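Local coordinates for single-stranded DNA-binding protein (Thermus thermophilus, PDB 2CWA) that binds single-stranded DNA and probably recruits partner proteins during DNA replication, recombination and repair, using two SSB domains of the OB fold in one chain, at residues 9-14 with 75-80; 33-38 with 51-56; 129-134 with 198-203; 148-153 with 177-182; 155-160 with 173-178. All coordinates share one frame; numbering follows the deposited sequence.

Contact 1: 9-14 with 75-80; sequences FLIGAL and LVFVEG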
# COMPACT_ATOMS: atom_id res chain seq x y z
N PHE A 9 0.88 -7.57 1.70
CA PHE A 9 1.06 -8.17 3.02
C PHE A 9 1.36 -7.05 4.02
O PHE A 9 2.39 -6.37 3.91
CB PHE A 9 2.23 -9.16 3.01
CG PHE A 9 2.02 -10.32 2.08
CD1 PHE A 9 1.18 -11.38 2.44
CD2 PHE A 9 2.65 -10.36 0.84
CE1 PHE A 9 0.98 -12.46 1.56
CE2 PHE A 9 2.46 -11.44 -0.03
CZ PHE A 9 1.63 -12.48 0.33
N LEU A 10 0.47 -6.88 4.98
CA LEU A 10 0.63 -5.84 5.98
C LEU A 10 0.42 -6.34 7.39
O LEU A 10 -0.46 -7.16 7.66
CB LEU A 10 -0.37 -4.70 5.73
CG LEU A 10 -0.24 -3.87 4.46
CD1 LEU A 10 -1.54 -3.12 4.20
CD2 LEU A 10 0.94 -2.90 4.61
N ILE A 11 1.26 -5.83 8.29
CA ILE A 11 1.15 -6.13 9.71
C ILE A 11 1.35 -4.79 10.41
O ILE A 11 2.39 -4.14 10.23
CB ILE A 11 2.21 -7.12 10.22
CG1 ILE A 11 2.02 -8.50 9.59
CG2 ILE A 11 2.07 -7.25 11.74
CD1 ILE A 11 3.01 -9.56 10.10
N GLY A 12 0.35 -4.38 11.18
CA GLY A 12 0.43 -3.12 11.89
C GLY A 12 -0.61 -3.07 12.99
O GLY A 12 -1.32 -4.05 13.22
N ALA A 13 -0.70 -1.94 13.67
CA ALA A 13 -1.66 -1.78 14.75
C ALA A 13 -2.84 -0.98 14.22
O ALA A 13 -2.68 -0.14 13.34
CB ALA A 13 -1.01 -1.04 15.92
N LEU A 14 -4.03 -1.24 14.75
CA LEU A 14 -5.20 -0.48 14.31
C LEU A 14 -5.08 0.91 14.92
O LEU A 14 -5.10 1.05 16.15
CB LEU A 14 -6.49 -1.15 14.77
CG LEU A 14 -6.75 -2.53 14.17
CD1 LEU A 14 -8.10 -3.03 14.63
CD2 LEU A 14 -6.69 -2.44 12.65
N LEU A 75 -2.97 -5.57 17.03
CA LEU A 75 -2.04 -5.84 15.94
C LEU A 75 -2.75 -6.82 15.02
O LEU A 75 -3.36 -7.77 15.49
CB LEU A 75 -0.74 -6.45 16.46
CG LEU A 75 0.03 -5.61 17.48
CD1 LEU A 75 1.42 -6.20 17.67
CD2 LEU A 75 0.13 -4.17 16.99
N VAL A 76 -2.68 -6.58 13.72
CA VAL A 76 -3.33 -7.47 12.76
C VAL A 76 -2.46 -7.73 11.54
O VAL A 76 -1.59 -6.92 11.19
CB VAL A 76 -4.67 -6.88 12.24
CG1 VAL A 76 -5.63 -6.65 13.39
CG2 VAL A 76 -4.41 -5.58 11.50
N PHE A 77 -2.71 -8.87 10.90
CA PHE A 77 -2.02 -9.25 9.68
C PHE A 77 -3.07 -9.25 8.58
O PHE A 77 -4.08 -9.94 8.69
CB PHE A 77 -1.41 -10.65 9.79
CG PHE A 77 -1.09 -11.28 8.46
CD1 PHE A 77 -0.27 -10.62 7.55
CD2 PHE A 77 -1.62 -12.52 8.11
CE1 PHE A 77 0.01 -11.19 6.30
CE2 PHE A 77 -1.34 -13.10 6.87
CZ PHE A 77 -0.52 -12.43 5.96
N VAL A 78 -2.83 -8.47 7.54
CA VAL A 78 -3.76 -8.39 6.43
C VAL A 78 -3.13 -8.89 5.14
O VAL A 78 -1.98 -8.55 4.82
CB VAL A 78 -4.24 -6.94 6.21
CG1 VAL A 78 -4.83 -6.78 4.82
CG2 VAL A 78 -5.27 -6.58 7.26
N GLU A 79 -3.87 -9.73 4.43
CA GLU A 79 -3.43 -10.25 3.14
C GLU A 79 -4.44 -9.70 2.15
O GLU A 79 -5.65 -9.95 2.27
CB GLU A 79 -3.44 -11.78 3.10
CG GLU A 79 -3.08 -12.30 1.69
CD GLU A 79 -2.96 -13.82 1.60
OE1 GLU A 79 -3.37 -14.52 2.54
OE2 GLU A 79 -2.45 -14.31 0.57
N GLY A 80 -3.97 -8.95 1.16
CA GLY A 80 -4.90 -8.38 0.21
C GLY A 80 -4.30 -8.09 -1.15
O GLY A 80 -3.39 -8.77 -1.62
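F9 and F77 stand side by side on one face of the antiparallel pair 9-14 with 75-80, pointing the same way, F9 CD1 4.0 Å from F77 CE1 and each ring at the edge of the other. F77 CG lies anti to the backbone N (chi1 161°); CE1 and CZ meet the rim of F9, while the hollow at the near end of the ring takes I11, whose CG1 lies 3.7 Å from F77 CD1. The extended chain of E79 runs alongside F9 and brings OE2 within 4.0 Å of F9 CE1. An alanine at F9 would probably open a gap there, leaving the outer edge of F77 and the aliphatic part of E79 without their neighbour. The strands are the first and fourth of an OB-fold barrel, tied by four backbone bonds, the shortest from V78 N to L10 O at 2.7 Å. On the other face G12 offers no side chain opposite V76; beyond it L14 crosses V76 at about a right angle, CD2 to CG2 at 4.0 Å, and L34 packs against both. Back on the phenylalanine face, at the other end, A13 CB presses on L75 CD2 at 3.5 Å.

Contact 2: 33-38 with 51-56; sequences TLAGQD and SWYHRV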
# COMPACT_ATOMS: atom_id res chain seq x y z
N THR A 33 -7.76 1.14 9.61
CA THR A 33 -6.58 1.95 9.35
C THR A 33 -5.45 1.24 10.07
O THR A 33 -5.47 1.13 11.30
CB THR A 33 -6.73 3.38 9.90
OG1 THR A 33 -7.86 4.02 9.28
CG2 THR A 33 -5.48 4.20 9.61
N LEU A 34 -4.49 0.74 9.31
CA LEU A 34 -3.34 0.05 9.89
C LEU A 34 -2.18 1.03 9.93
O LEU A 34 -1.95 1.76 8.97
CB LEU A 34 -2.94 -1.17 9.05
CG LEU A 34 -3.69 -2.47 9.35
CD1 LEU A 34 -5.17 -2.29 9.02
CD2 LEU A 34 -3.09 -3.62 8.54
N ALA A 35 -1.47 1.03 11.04
CA ALA A 35 -0.35 1.94 11.21
C ALA A 35 0.89 1.17 11.64
O ALA A 35 0.82 0.29 12.50
CB ALA A 35 -0.70 3.01 12.25
N GLY A 36 2.02 1.53 11.04
CA GLY A 36 3.27 0.88 11.38
C GLY A 36 4.44 1.75 11.02
O GLY A 36 4.30 2.79 10.36
N GLN A 37 5.62 1.35 11.47
CA GLN A 37 6.82 2.11 11.16
C GLN A 37 7.99 1.16 11.14
O GLN A 37 7.91 0.05 11.67
CB GLN A 37 7.05 3.21 12.20
CG GLN A 37 7.32 2.70 13.60
CD GLN A 37 7.62 3.84 14.57
OE1 GLN A 37 6.80 4.74 14.75
NE2 GLN A 37 8.79 3.79 15.20
N ASP A 38 9.08 1.60 10.53
CA ASP A 38 10.27 0.76 10.46
C ASP A 38 11.47 1.65 10.20
O ASP A 38 11.33 2.84 9.93
CB ASP A 38 10.12 -0.26 9.33
CG ASP A 38 10.97 -1.50 9.55
OD1 ASP A 38 11.66 -1.58 10.58
OD2 ASP A 38 10.94 -2.41 8.69
N SER A 51 7.24 5.68 8.30
CA SER A 51 6.01 5.39 9.03
C SER A 51 4.87 5.44 8.03
O SER A 51 4.98 6.08 6.98
CB SER A 51 5.79 6.43 10.14
OG SER A 51 5.65 7.73 9.58
N TRP A 52 3.77 4.76 8.34
CA TRP A 52 2.63 4.74 7.44
C TRP A 52 1.30 4.46 8.12
O TRP A 52 1.24 3.82 9.17
CB TRP A 52 2.86 3.72 6.32
CG TRP A 52 3.32 2.36 6.81
CD1 TRP A 52 4.60 1.90 6.84
CD2 TRP A 52 2.49 1.31 7.32
NE1 TRP A 52 4.63 0.62 7.34
CE2 TRP A 52 3.35 0.23 7.64
CE3 TRP A 52 1.11 1.16 7.54
CZ2 TRP A 52 2.88 -0.98 8.17
CZ3 TRP A 52 0.64 -0.04 8.06
CH2 TRP A 52 1.52 -1.09 8.37
N TYR A 53 0.24 4.96 7.51
CA TYR A 53 -1.13 4.78 7.95
C TYR A 53 -1.84 4.35 6.68
O TYR A 53 -1.96 5.13 5.74
CB TYR A 53 -1.72 6.10 8.44
CG TYR A 53 -1.11 6.59 9.73
CD1 TYR A 53 -1.66 6.23 10.95
CD2 TYR A 53 0.02 7.40 9.72
CE1 TYR A 53 -1.10 6.66 12.15
CE2 TYR A 53 0.60 7.84 10.91
CZ TYR A 53 0.03 7.47 12.12
OH TYR A 53 0.60 7.89 13.30
N HIS A 54 -2.28 3.10 6.63
CA HIS A 54 -2.94 2.62 5.43
C HIS A 54 -4.37 2.21 5.69
O HIS A 54 -4.65 1.45 6.61
CB HIS A 54 -2.16 1.44 4.83
CG HIS A 54 -0.92 1.84 4.10
ND1 HIS A 54 -0.94 2.71 3.03
CD2 HIS A 54 0.37 1.48 4.27
CE1 HIS A 54 0.30 2.87 2.58
NE2 HIS A 54 1.11 2.13 3.32
N ARG A 55 -5.28 2.73 4.87
CA ARG A 55 -6.69 2.38 5.00
C ARG A 55 -6.90 1.09 4.23
O ARG A 55 -6.52 0.98 3.06
CB ARG A 55 -7.58 3.49 4.45
CG ARG A 55 -7.53 4.78 5.26
CD ARG A 55 -8.64 5.74 4.87
NE ARG A 55 -8.41 6.38 3.57
CZ ARG A 55 -7.49 7.31 3.35
NH1 ARG A 55 -6.70 7.73 4.34
NH2 ARG A 55 -7.36 7.84 2.14
N VAL A 56 -7.50 0.10 4.88
CA VAL A 56 -7.76 -1.18 4.24
C VAL A 56 -9.24 -1.49 4.34
O VAL A 56 -9.88 -1.17 5.34
CB VAL A 56 -6.97 -2.31 4.93
CG1 VAL A 56 -7.24 -3.61 4.24
CG2 VAL A 56 -5.48 -2.00 4.90
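W52 lays its indole across G36, with one face of the ring system also covered by A35 C and by G36 N. G36 CA stands 3.8 Å from the centroid of the six-membered ring of W52, over the ring face and 16° off the normal, in a CH-pi contact. The edge of the indole meets L34 instead: L34 O is 3.3 Å from W52 CZ3, and L34 CB lies in the ring plane. A first torsion of 48°, placing CG of W52 between the backbone N and the carbonyl carbon, folds the ring back over the partner strand, and G36, lacking a side chain, gives it room. On the opposite sheet face the Y53 ring leans obliquely on A35, CD1 to CB at 3.6 Å; its hydroxyl reaches out to D117, and R119 makes a cation-pi contact with the ring. T33 and R55 lie alongside each other on that same face, where R55 also meets the F214 ring. Back on the W52 side, L34 CD1 touches V56 CG2 at 4.1 Å, and V76, V78 and L10 extend this apolar layer. Four backbone bonds join L34 with H54 and G36 with W52, the shortest from H54 N to L34 O at 2.7 Å. Strands 28-39 and 49-59 form the antiparallel hairpin of the second and third strands in the first OB-fold barrel.

Contact 3: 129-134 with 198-203; sequences NQVFLM and GRLVND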
# COMPACT_ATOMS: atom_id res chain seq x y z
N ASN A 129 5.21 -4.25 5.68
CA ASN A 129 4.60 -3.48 4.60
C ASN A 129 5.30 -3.96 3.34
O ASN A 129 6.32 -3.42 2.93
CB ASN A 129 4.84 -1.98 4.80
CG ASN A 129 4.21 -1.12 3.71
OD1 ASN A 129 3.72 -1.63 2.70
ND2 ASN A 129 4.24 0.19 3.91
N GLN A 130 4.73 -4.99 2.72
CA GLN A 130 5.34 -5.56 1.52
C GLN A 130 4.30 -5.86 0.44
O GLN A 130 3.27 -6.45 0.72
CB GLN A 130 6.07 -6.85 1.91
CG GLN A 130 6.89 -7.47 0.79
CD GLN A 130 7.69 -8.67 1.26
OE1 GLN A 130 8.57 -9.16 0.55
NE2 GLN A 130 7.38 -9.17 2.45
N VAL A 131 4.60 -5.47 -0.79
CA VAL A 131 3.70 -5.72 -1.91
C VAL A 131 4.46 -6.32 -3.08
O VAL A 131 5.60 -5.93 -3.36
CB VAL A 131 2.99 -4.42 -2.38
CG1 VAL A 131 4.02 -3.42 -2.88
CG2 VAL A 131 1.99 -4.74 -3.49
N PHE A 132 3.83 -7.28 -3.75
CA PHE A 132 4.41 -7.94 -4.92
C PHE A 132 3.55 -7.53 -6.11
O PHE A 132 2.33 -7.74 -6.09
CB PHE A 132 4.34 -9.46 -4.78
CG PHE A 132 5.28 -10.02 -3.76
CD1 PHE A 132 6.52 -10.52 -4.13
CD2 PHE A 132 4.91 -10.06 -2.42
CE1 PHE A 132 7.38 -11.06 -3.18
CE2 PHE A 132 5.77 -10.60 -1.46
CZ PHE A 132 7.01 -11.10 -1.85
N LEU A 133 4.16 -6.98 -7.14
CA LEU A 133 3.42 -6.56 -8.32
C LEU A 133 4.16 -6.93 -9.60
O LEU A 133 5.38 -6.98 -9.63
CB LEU A 133 3.21 -5.04 -8.33
CG LEU A 133 2.35 -4.38 -7.26
CD1 LEU A 133 2.49 -2.86 -7.38
CD2 LEU A 133 0.89 -4.80 -7.43
N MSE A 134 3.39 -7.21 -10.65
CA MSE A 134 3.98 -7.50 -11.94
C MSE A 134 2.98 -7.07 -13.01
O MSE A 134 1.79 -7.34 -12.90
CB MSE A 134 4.31 -8.99 -12.10
CG MSE A 134 4.98 -9.33 -13.43
SE MSE A 134 6.03 -11.00 -13.35
CE MSE A 134 4.86 -12.00 -12.24
N GLY A 198 7.80 -4.09 -3.18
CA GLY A 198 7.94 -2.78 -2.59
C GLY A 198 7.16 -2.59 -1.31
O GLY A 198 6.69 -3.55 -0.71
N ARG A 199 7.04 -1.34 -0.91
CA ARG A 199 6.31 -0.98 0.29
C ARG A 199 5.25 0.02 -0.14
O ARG A 199 5.49 0.84 -1.02
CB ARG A 199 7.26 -0.38 1.33
CG ARG A 199 8.23 0.66 0.76
CD ARG A 199 9.32 0.99 1.78
NE ARG A 199 8.79 1.72 2.92
CZ ARG A 199 8.54 3.03 2.91
NH1 ARG A 199 8.79 3.75 1.83
NH2 ARG A 199 8.03 3.61 3.99
N LEU A 200 4.07 -0.07 0.46
CA LEU A 200 3.00 0.85 0.12
C LEU A 200 3.24 2.18 0.82
O LEU A 200 3.55 2.21 2.01
CB LEU A 200 1.66 0.29 0.57
CG LEU A 200 1.22 -0.98 -0.18
CD1 LEU A 200 -0.05 -1.54 0.46
CD2 LEU A 200 0.99 -0.64 -1.64
N VAL A 201 3.10 3.27 0.08
CA VAL A 201 3.26 4.60 0.65
C VAL A 201 2.11 5.46 0.16
O VAL A 201 1.42 5.11 -0.80
CB VAL A 201 4.59 5.26 0.21
CG1 VAL A 201 5.76 4.35 0.57
CG2 VAL A 201 4.56 5.56 -1.27
N ASN A 202 1.89 6.59 0.82
CA ASN A 202 0.83 7.48 0.39
C ASN A 202 1.17 8.95 0.57
O ASN A 202 2.02 9.31 1.40
CB ASN A 202 -0.48 7.15 1.13
CG ASN A 202 -0.31 7.10 2.62
OD1 ASN A 202 0.24 8.03 3.22
ND2 ASN A 202 -0.78 6.02 3.24
N ASP A 203 0.55 9.79 -0.24
CA ASP A 203 0.77 11.23 -0.17
C ASP A 203 -0.56 11.82 0.27
O ASP A 203 -1.63 11.30 -0.07
CB ASP A 203 1.15 11.80 -1.54
CG ASP A 203 2.18 10.95 -2.27
OD1 ASP A 203 3.21 10.59 -1.65
OD2 ASP A 203 1.97 10.65 -3.46
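N129 grips L200 with both ends of its side-chain amide: OD1 accepts from L200 N at 2.8 Å, and ND2 donates to L200 O at 2.9 Å. CG lies anti to the backbone N (chi1 -179°), reaching straight over to the partner strand. The ND2 bond falls on a lone pair of L200 O, whereas L200 N approaches OD1 tilted from the carbonyl plane. An alanine at N129 would probably leave L200 N without its acceptor and L200 O to its weak bond from H54. Next to this the backbones pair at V131 and G198, with V131 N to G198 O at 2.8 Å and G198 N to V131 O at 2.9 Å. V131 CG1 settles 3.4 Å from G198 O, and R199 CB lies 3.6 Å from N129 O, while the arginine leads its charged end away to E219. The fit ends there: the N-to-C directions make 111°, far from antiparallel, so the strands splay apart, and neither 132-134 nor 201-203 touches across. Strand 5-22 flanks 128-145, V218 of strand 212-220 packs on V131 and L200, and strand 49-59 reaches over from the first OB fold, Y53 O taking a bond from N202 ND2.

Contact 4: 148-153 with 177-182; sequences QGTAVA and AWRDLA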
# COMPACT_ATOMS: atom_id res chain seq x y z
N GLN A 148 21.25 16.86 -3.87
CA GLN A 148 22.42 16.09 -3.46
C GLN A 148 22.88 15.07 -4.51
O GLN A 148 23.84 14.33 -4.28
CB GLN A 148 22.12 15.36 -2.14
CG GLN A 148 21.96 16.29 -0.95
CD GLN A 148 21.63 15.55 0.33
OE1 GLN A 148 22.34 14.61 0.71
NE2 GLN A 148 20.57 15.97 1.00
N GLY A 149 22.20 15.03 -5.64
CA GLY A 149 22.58 14.12 -6.71
C GLY A 149 21.98 12.72 -6.65
O GLY A 149 22.40 11.83 -7.39
N THR A 150 20.99 12.51 -5.79
CA THR A 150 20.36 11.20 -5.67
C THR A 150 19.37 10.96 -6.81
O THR A 150 18.54 11.83 -7.10
CB THR A 150 19.61 11.06 -4.35
OG1 THR A 150 20.50 11.33 -3.26
CG2 THR A 150 19.04 9.65 -4.20
N ALA A 151 19.46 9.80 -7.45
CA ALA A 151 18.55 9.48 -8.55
C ALA A 151 17.19 9.03 -8.02
O ALA A 151 17.10 8.35 -6.99
CB ALA A 151 19.15 8.38 -9.42
N VAL A 152 16.13 9.42 -8.72
CA VAL A 152 14.78 9.04 -8.32
C VAL A 152 14.01 8.77 -9.59
O VAL A 152 13.92 9.63 -10.46
CB VAL A 152 14.05 10.16 -7.54
CG1 VAL A 152 12.81 9.59 -6.88
CG2 VAL A 152 14.97 10.77 -6.51
N ALA A 153 13.46 7.56 -9.69
CA ALA A 153 12.71 7.16 -10.87
C ALA A 153 11.24 7.00 -10.54
O ALA A 153 10.88 6.53 -9.47
CB ALA A 153 13.26 5.84 -11.42
N ALA A 177 11.27 4.62 -7.41
CA ALA A 177 12.49 3.92 -7.03
C ALA A 177 13.60 4.93 -6.75
O ALA A 177 13.61 6.01 -7.33
CB ALA A 177 12.93 2.98 -8.14
N TRP A 178 14.52 4.55 -5.86
CA TRP A 178 15.63 5.42 -5.48
C TRP A 178 17.02 4.87 -5.79
O TRP A 178 17.21 3.67 -5.93
CB TRP A 178 15.56 5.73 -3.98
CG TRP A 178 14.40 6.57 -3.56
CD1 TRP A 178 13.14 6.15 -3.28
CD2 TRP A 178 14.40 7.99 -3.38
NE1 TRP A 178 12.35 7.22 -2.92
CE2 TRP A 178 13.10 8.36 -2.97
CE3 TRP A 178 15.37 8.99 -3.52
CZ2 TRP A 178 12.74 9.69 -2.70
CZ3 TRP A 178 15.02 10.32 -3.25
CH2 TRP A 178 13.71 10.65 -2.84
N ARG A 179 17.98 5.79 -5.89
CA ARG A 179 19.38 5.46 -6.13
C ARG A 179 19.69 4.48 -7.26
O ARG A 179 19.26 4.67 -8.40
CB ARG A 179 20.00 4.97 -4.83
CG ARG A 179 19.83 5.97 -3.70
CD ARG A 179 20.32 5.45 -2.38
NE ARG A 179 19.88 6.33 -1.30
CZ ARG A 179 18.60 6.52 -0.97
NH1 ARG A 179 17.64 5.89 -1.65
NH2 ARG A 179 18.28 7.34 0.01
N ASP A 180 20.46 3.44 -6.95
CA ASP A 180 20.83 2.46 -7.97
C ASP A 180 19.61 1.85 -8.64
O ASP A 180 19.59 1.65 -9.86
CB ASP A 180 21.68 1.34 -7.36
CG ASP A 180 22.99 1.84 -6.78
OD1 ASP A 180 23.53 2.84 -7.30
OD2 ASP A 180 23.47 1.24 -5.80
N LEU A 181 18.60 1.54 -7.84
CA LEU A 181 17.36 0.95 -8.35
C LEU A 181 16.74 1.90 -9.36
O LEU A 181 16.19 1.48 -10.38
CB LEU A 181 16.41 0.71 -7.18
CG LEU A 181 15.32 -0.35 -7.32
CD1 LEU A 181 15.93 -1.66 -7.81
CD2 LEU A 181 14.63 -0.55 -5.96
N ALA A 182 16.84 3.20 -9.09
CA ALA A 182 16.28 4.19 -10.00
C ALA A 182 17.10 4.24 -11.28
O ALA A 182 16.54 4.34 -12.38
CB ALA A 182 16.25 5.58 -9.33
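V152 and W178 carry the apolar part of this contact, side by side and pointing the same way. V152 CG1, anti to the backbone N (chi1 -166°), sits over the centre of the six-membered ring of W178 at 4.0 Å, a CH-pi contact almost on the ring normal, while CG2 comes close to CZ3. T150 meets the same indole from another side: its CG2 lies in the ring plane at the edge, 3.8 Å from W178 CE3. That methyl also faces the guanidinium of R179 and lies 3.8 Å from R179 CG. Small side chains pack behind, A182 CB lying 3.7 Å from A153 CB and 4.0 Å from A151 CB. Backbone bonds form the second group. A153 and A177 exchange two at 2.8 Å, A153 N to A177 O and A177 N to A153 O; just after the strand, R179 N gives a more bent one to A151 O. The indole also meets R48, of the SSB 1 range, in a cation-pi contact, and a nitrate, probably from the crystallisation liquor, lies about 3 Å from the W178 side chain. The contact thus rests on methyl and ring packing, closed by a few backbone bonds.

Contact 5: 155-160 with 173-178; sequences LGLAVN and VEVQAW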
# COMPACT_ATOMS: atom_id res chain seq x y z
N LEU A 155 7.75 5.40 -12.25
CA LEU A 155 7.23 4.52 -13.29
C LEU A 155 5.71 4.36 -13.19
O LEU A 155 5.14 4.48 -12.11
CB LEU A 155 7.86 3.13 -13.13
CG LEU A 155 9.38 3.01 -13.00
CD1 LEU A 155 9.74 1.68 -12.34
CD2 LEU A 155 10.03 3.13 -14.36
N GLY A 156 5.08 4.10 -14.33
CA GLY A 156 3.64 3.88 -14.36
C GLY A 156 3.45 2.40 -14.72
O GLY A 156 3.91 1.96 -15.77
N LEU A 157 2.78 1.65 -13.85
CA LEU A 157 2.58 0.22 -14.05
C LEU A 157 1.13 -0.21 -14.24
O LEU A 157 0.25 0.20 -13.49
CB LEU A 157 3.16 -0.56 -12.86
CG LEU A 157 3.14 -2.09 -12.98
CD1 LEU A 157 4.18 -2.53 -14.01
CD2 LEU A 157 3.43 -2.72 -11.63
N ALA A 158 0.90 -1.07 -15.23
CA ALA A 158 -0.44 -1.59 -15.50
C ALA A 158 -0.44 -3.07 -15.15
O ALA A 158 0.29 -3.86 -15.76
CB ALA A 158 -0.80 -1.39 -16.97
N VAL A 159 -1.25 -3.44 -14.17
CA VAL A 159 -1.35 -4.82 -13.73
C VAL A 159 -2.69 -5.42 -14.12
O VAL A 159 -3.74 -4.93 -13.70
CB VAL A 159 -1.22 -4.95 -12.19
CG1 VAL A 159 -1.42 -6.40 -11.78
CG2 VAL A 159 0.14 -4.44 -11.73
N ASN A 160 -2.66 -6.48 -14.92
CA ASN A 160 -3.89 -7.13 -15.35
C ASN A 160 -4.27 -8.24 -14.39
O ASN A 160 -3.41 -8.86 -13.77
CB ASN A 160 -3.72 -7.71 -16.76
CG ASN A 160 -3.40 -6.65 -17.79
OD1 ASN A 160 -4.13 -5.67 -17.94
ND2 ASN A 160 -2.31 -6.85 -18.53
N VAL A 173 -0.75 1.46 -11.25
CA VAL A 173 -0.00 1.76 -10.03
C VAL A 173 1.23 2.62 -10.32
O VAL A 173 1.97 2.36 -11.29
CB VAL A 173 0.47 0.45 -9.34
CG1 VAL A 173 1.11 0.77 -7.99
CG2 VAL A 173 -0.70 -0.49 -9.16
N GLU A 174 1.43 3.64 -9.50
CA GLU A 174 2.59 4.52 -9.63
C GLU A 174 3.71 3.89 -8.80
O GLU A 174 3.52 3.58 -7.63
CB GLU A 174 2.28 5.92 -9.10
CG GLU A 174 1.33 6.73 -9.99
CD GLU A 174 1.93 7.04 -11.36
OE1 GLU A 174 3.04 7.60 -11.42
OE2 GLU A 174 1.29 6.72 -12.38
N VAL A 175 4.87 3.68 -9.42
CA VAL A 175 5.98 3.06 -8.70
C VAL A 175 7.19 3.99 -8.70
O VAL A 175 7.61 4.48 -9.74
CB VAL A 175 6.38 1.72 -9.35
CG1 VAL A 175 7.46 1.04 -8.53
CG2 VAL A 175 5.15 0.82 -9.48
N GLN A 176 7.74 4.22 -7.51
CA GLN A 176 8.89 5.10 -7.33
C GLN A 176 10.10 4.31 -6.85
O GLN A 176 9.98 3.43 -6.00
CB GLN A 176 8.54 6.20 -6.31
CG GLN A 176 9.72 7.08 -5.88
CD GLN A 176 9.31 8.12 -4.85
OE1 GLN A 176 8.21 8.04 -4.28
NE2 GLN A 176 10.18 9.08 -4.59
N ALA A 177 11.27 4.62 -7.41
CA ALA A 177 12.49 3.92 -7.03
C ALA A 177 13.60 4.93 -6.75
O ALA A 177 13.61 6.01 -7.33
CB ALA A 177 12.93 2.98 -8.14
N TRP A 178 14.52 4.55 -5.86
CA TRP A 178 15.63 5.42 -5.48
C TRP A 178 17.02 4.87 -5.79
O TRP A 178 17.21 3.67 -5.93
CB TRP A 178 15.56 5.73 -3.98
CG TRP A 178 14.40 6.57 -3.56
CD1 TRP A 178 13.14 6.15 -3.28
CD2 TRP A 178 14.40 7.99 -3.38
NE1 TRP A 178 12.35 7.22 -2.92
CE2 TRP A 178 13.10 8.36 -2.97
CE3 TRP A 178 15.37 8.99 -3.52
CZ2 TRP A 178 12.74 9.69 -2.70
CZ3 TRP A 178 15.02 10.32 -3.25
CH2 TRP A 178 13.71 10.65 -2.84
O HOH W 1 5.35 6.78 -10.64
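L155 and L157 pair with V175 and V173 in the hairpin of strands 151-161 and 169-178, the second and third strands of the second OB-fold barrel. Four backbone bonds fix the register: L155 N to V175 O at 2.7 Å and V175 N to L155 O at 2.8 Å, then L157 N with V173 O and V173 N with L157 O. The bond from V175 N is almost straight, although its donor is tilted from the carbonyl plane of L155. The face bearing L155, L157, V173 and V175 is wholly apolar. L157 CB lies 3.5 Å from V173 O and 4.2 Å from V175 CG2, and L155 CB comes 3.7 Å from V175 O; L194 packs on both leucines, and L133 on V173. The opposite face carries G156 and E174. The E174 chain, bent at chi2 (-64°), brings OE2 to 4.2 Å from G156 CA. A water donates to L155 O at 2.7 Å and to E174 OE1 at 2.6 Å, though with further acceptors around it, it may not serve both at once, and OE1 also forms a salt bridge with R139. Beyond L157 the pairing continues outside 173-178, V159 bonding to H171. The chemistry is thus split between the two faces: leucine and valine branches turn into the barrel interior, while on the other side a carboxylate, a water and an arginine share a polar network in which R139 would probably keep E174 charged.

Overall arrangement
Contacts 1 and 2 belong to the SSB 1 range, contacts 3, 4 and 5 to SSB 2. All are buried except contact 2, which is partly so. Contacts 2 and 5 are the equivalent hairpins of the two barrels, yet contact 2 is rich in aromatic rings, whereas contact 5 is leucine and valine on one face and a water-linked carboxylate on the other. Contact 4 continues the hairpin of contact 5, sharing A177 and W178, and is the farthest from the chain centre. Contact 3 is the closest to it, at about 5 Å between centres, and touches contacts 1, 2 and 5; through it polar bonds join the two folds, while contacts 1 and 2 share the L34 packing.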